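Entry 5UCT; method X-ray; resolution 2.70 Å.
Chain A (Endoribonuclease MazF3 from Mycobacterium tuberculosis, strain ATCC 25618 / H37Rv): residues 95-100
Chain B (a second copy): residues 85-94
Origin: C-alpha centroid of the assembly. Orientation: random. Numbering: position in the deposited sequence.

Chain A, residues 95-100: AFDLDW
Chain B (85-94) EPALAEAIGN

How does chain A arrive at the helix of chain B? A:Ala95 belongs to a helix that begins earlier in the chain; at phi/psi -63/-34, it is buried but out of reach of chain B. A:Phe96 (-113/0, chi1 m at -60°, chi2 -29°) points its CA-to-CB bond toward the partner, and A:Phe96 CD2 lies 4.0 Å from B:Ile92 CD1, an oblique approach to the ring. The partner, residues 85-94, is helical throughout, with hydrogen bonds from N of residue i+4 to O of residue i, such as B:Gly93 N to B:Ala89 O at 3.0 Å. B:Ile92, with chi1 m and chi2 t, points its CA-to-CB bond toward chain A.

What turns the chain after the helix? A:Asp97 adopts positive phi (55/72), leaving helical geometry. Its CA-to-CB bond points sideways, and the end of the side chain (chi1 m, -80°) leads away from chain B and stays exposed, as suits a charged group. Its carbonyl serves the contact instead: a water donates to A:Asp97 O at 3.2 Å and, weakly, to B:Glu85 OE1 at 3.4 Å. No direct hydrogen bond joins the two stretches; this water makes a bridge, weak on the B:Glu85 side.

Which residue sits at the centre of the register? A:Leu98 (-116/151) is extended, its CA 5.5 Å from the CA of B:Ala89. With chi1 m and chi2 t, its side chain spans successive turns of the helix: A:Leu98 CD2 lies 4.0 Å from B:Leu88 CD2, and A:Leu98 CD1 3.8 Å from B:Ile92 CD1. Between them the small B:Ala89 allows close approach, A:Leu98 CB to B:Ala89 CB measuring 4.1 Å. B:Leu88, with chi1 t and chi2 p, starts sideways but brings its end nearer. The branched apolar side chains fill this contact without needing polar partners.

How does the end of the chain A stretch meet the helix? A:Asp99 (-92/71, chi1 p at 45°) starts sideways, but its end comes nearer, placing A:Asp99 OD1 3.2 Å from B:Ala89 CB; its exposed position lets the charge meet solvent. A:Trp100 N makes a weak hydrogen bond to A:Leu98 O, 3.1 Å. A:Trp100 (phi -71°, chi1 -86°, m, chi2 169°) also starts sideways and brings the end of its indole against B:Ala89 and B:Gly93. A:Trp100 CZ3 is 3.8 Å from B:Ala89 CB, while A:Trp100 CH2 presents the ring edge to B:Ala89 O at 2.9 Å and reaches B:Gly93 CA at 3.4 Å. Glycine makes room for the ring: an ideal CB on B:Gly93 would clash, lying 2.8 Å from A:Trp100 CH2. Together the two stretches bury 388 Å², both sides summed.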

# COMPACT_ATOMS: atom_id res chain seq x y z
N ALA A 95 6.57 -2.68 7.32
CA ALA A 95 5.17 -2.30 7.47
C ALA A 95 4.24 -3.47 7.16
O ALA A 95 3.18 -3.60 7.77
CB ALA A 95 4.84 -1.11 6.57
N PHE A 96 4.62 -4.33 6.21
CA PHE A 96 3.78 -5.44 5.79
C PHE A 96 4.36 -6.80 6.14
O PHE A 96 3.73 -7.82 5.84
CB PHE A 96 3.54 -5.36 4.27
CG PHE A 96 2.85 -4.09 3.83
CD1 PHE A 96 1.99 -3.41 4.68
CD2 PHE A 96 3.07 -3.58 2.56
CE1 PHE A 96 1.36 -2.25 4.28
CE2 PHE A 96 2.44 -2.41 2.15
CZ PHE A 96 1.59 -1.75 3.01
N ASP A 97 5.53 -6.85 6.79
CA ASP A 97 6.23 -8.10 7.10
C ASP A 97 6.47 -8.92 5.82
O ASP A 97 5.85 -9.96 5.58
CB ASP A 97 5.48 -8.92 8.16
CG ASP A 97 5.73 -8.41 9.57
OD1 ASP A 97 6.40 -7.37 9.72
OD2 ASP A 97 5.24 -9.05 10.52
N LEU A 98 7.39 -8.42 5.01
CA LEU A 98 7.78 -9.04 3.77
C LEU A 98 9.24 -9.47 3.85
O LEU A 98 10.04 -8.86 4.56
CB LEU A 98 7.58 -8.09 2.58
CG LEU A 98 6.16 -7.53 2.43
CD1 LEU A 98 6.14 -6.40 1.41
CD2 LEU A 98 5.19 -8.64 2.03
N ASP A 99 9.59 -10.53 3.11
CA ASP A 99 10.93 -11.11 3.18
C ASP A 99 11.83 -10.48 2.12
O ASP A 99 12.21 -11.09 1.12
CB ASP A 99 10.85 -12.63 3.04
CG ASP A 99 9.92 -13.07 1.92
OD1 ASP A 99 9.72 -12.29 0.96
OD2 ASP A 99 9.38 -14.19 2.00
N TRP A 100 12.18 -9.22 2.37
CA TRP A 100 13.11 -8.50 1.50
C TRP A 100 14.52 -9.04 1.66
O TRP A 100 15.50 -8.32 1.46
CB TRP A 100 13.09 -7.00 1.79
CG TRP A 100 12.03 -6.16 1.07
CD1 TRP A 100 11.72 -4.85 1.35
CD2 TRP A 100 11.17 -6.54 -0.03
NE1 TRP A 100 10.73 -4.41 0.51
CE2 TRP A 100 10.37 -5.42 -0.34
CE3 TRP A 100 11.00 -7.72 -0.77
CZ2 TRP A 100 9.43 -5.45 -1.36
CZ3 TRP A 100 10.05 -7.74 -1.77
CH2 TRP A 100 9.28 -6.61 -2.06
N GLU B 85 3.43 -16.74 0.41
CA GLU B 85 4.12 -15.56 0.93
C GLU B 85 5.25 -15.05 0.03
O GLU B 85 5.35 -13.82 -0.13
CB GLU B 85 4.64 -15.85 2.34
CG GLU B 85 3.55 -15.95 3.39
CD GLU B 85 2.83 -14.63 3.61
OE1 GLU B 85 3.46 -13.57 3.44
OE2 GLU B 85 1.63 -14.66 3.94
N PRO B 86 6.12 -15.89 -0.55
CA PRO B 86 7.16 -15.33 -1.42
C PRO B 86 6.61 -14.56 -2.61
O PRO B 86 7.18 -13.53 -3.00
CB PRO B 86 7.95 -16.58 -1.87
CG PRO B 86 7.02 -17.72 -1.63
CD PRO B 86 6.26 -17.35 -0.41
N ALA B 87 5.50 -15.02 -3.19
CA ALA B 87 4.91 -14.31 -4.32
C ALA B 87 4.31 -12.98 -3.90
O ALA B 87 4.31 -12.03 -4.69
CB ALA B 87 3.85 -15.18 -5.00
N LEU B 88 3.78 -12.90 -2.67
CA LEU B 88 3.23 -11.63 -2.18
C LEU B 88 4.31 -10.56 -2.13
O LEU B 88 4.12 -9.44 -2.63
CB LEU B 88 2.61 -11.82 -0.80
CG LEU B 88 2.25 -10.52 -0.09
CD1 LEU B 88 1.14 -9.80 -0.84
CD2 LEU B 88 1.86 -10.77 1.36
N ALA B 89 5.45 -10.87 -1.52
CA ALA B 89 6.57 -9.94 -1.53
C ALA B 89 7.00 -9.62 -2.95
O ALA B 89 7.35 -8.47 -3.26
CB ALA B 89 7.74 -10.51 -0.73
N GLU B 90 6.98 -10.62 -3.84
CA GLU B 90 7.33 -10.36 -5.23
C GLU B 90 6.34 -9.41 -5.89
O GLU B 90 6.74 -8.53 -6.66
CB GLU B 90 7.40 -11.68 -6.00
CG GLU B 90 7.79 -11.53 -7.46
CD GLU B 90 9.27 -11.23 -7.65
OE1 GLU B 90 9.99 -11.08 -6.64
OE2 GLU B 90 9.71 -11.14 -8.81
N ALA B 91 5.05 -9.58 -5.59
CA ALA B 91 4.03 -8.73 -6.21
C ALA B 91 4.17 -7.28 -5.75
O ALA B 91 4.09 -6.35 -6.56
CB ALA B 91 2.64 -9.26 -5.88
N ILE B 92 4.39 -7.07 -4.45
CA ILE B 92 4.49 -5.71 -3.92
C ILE B 92 5.77 -5.04 -4.41
O ILE B 92 5.76 -3.85 -4.76
CB ILE B 92 4.41 -5.73 -2.38
CG1 ILE B 92 3.00 -6.14 -1.93
CG2 ILE B 92 4.78 -4.37 -1.80
CD1 ILE B 92 2.84 -6.22 -0.43
N GLY B 93 6.87 -5.78 -4.45
CA GLY B 93 8.13 -5.20 -4.91
C GLY B 93 8.06 -4.69 -6.33
O GLY B 93 8.58 -3.61 -6.64
N ASN B 94 7.43 -5.45 -7.23
CA ASN B 94 7.27 -4.98 -8.60
C ASN B 94 6.22 -3.89 -8.69
O ASN B 94 6.34 -2.98 -9.51
CB ASN B 94 6.90 -6.13 -9.53
CG ASN B 94 7.88 -7.28 -9.45
OD1 ASN B 94 9.08 -7.07 -9.41
ND2 ASN B 94 7.36 -8.51 -9.43
O HOH W 1 6.41 -11.95 3.10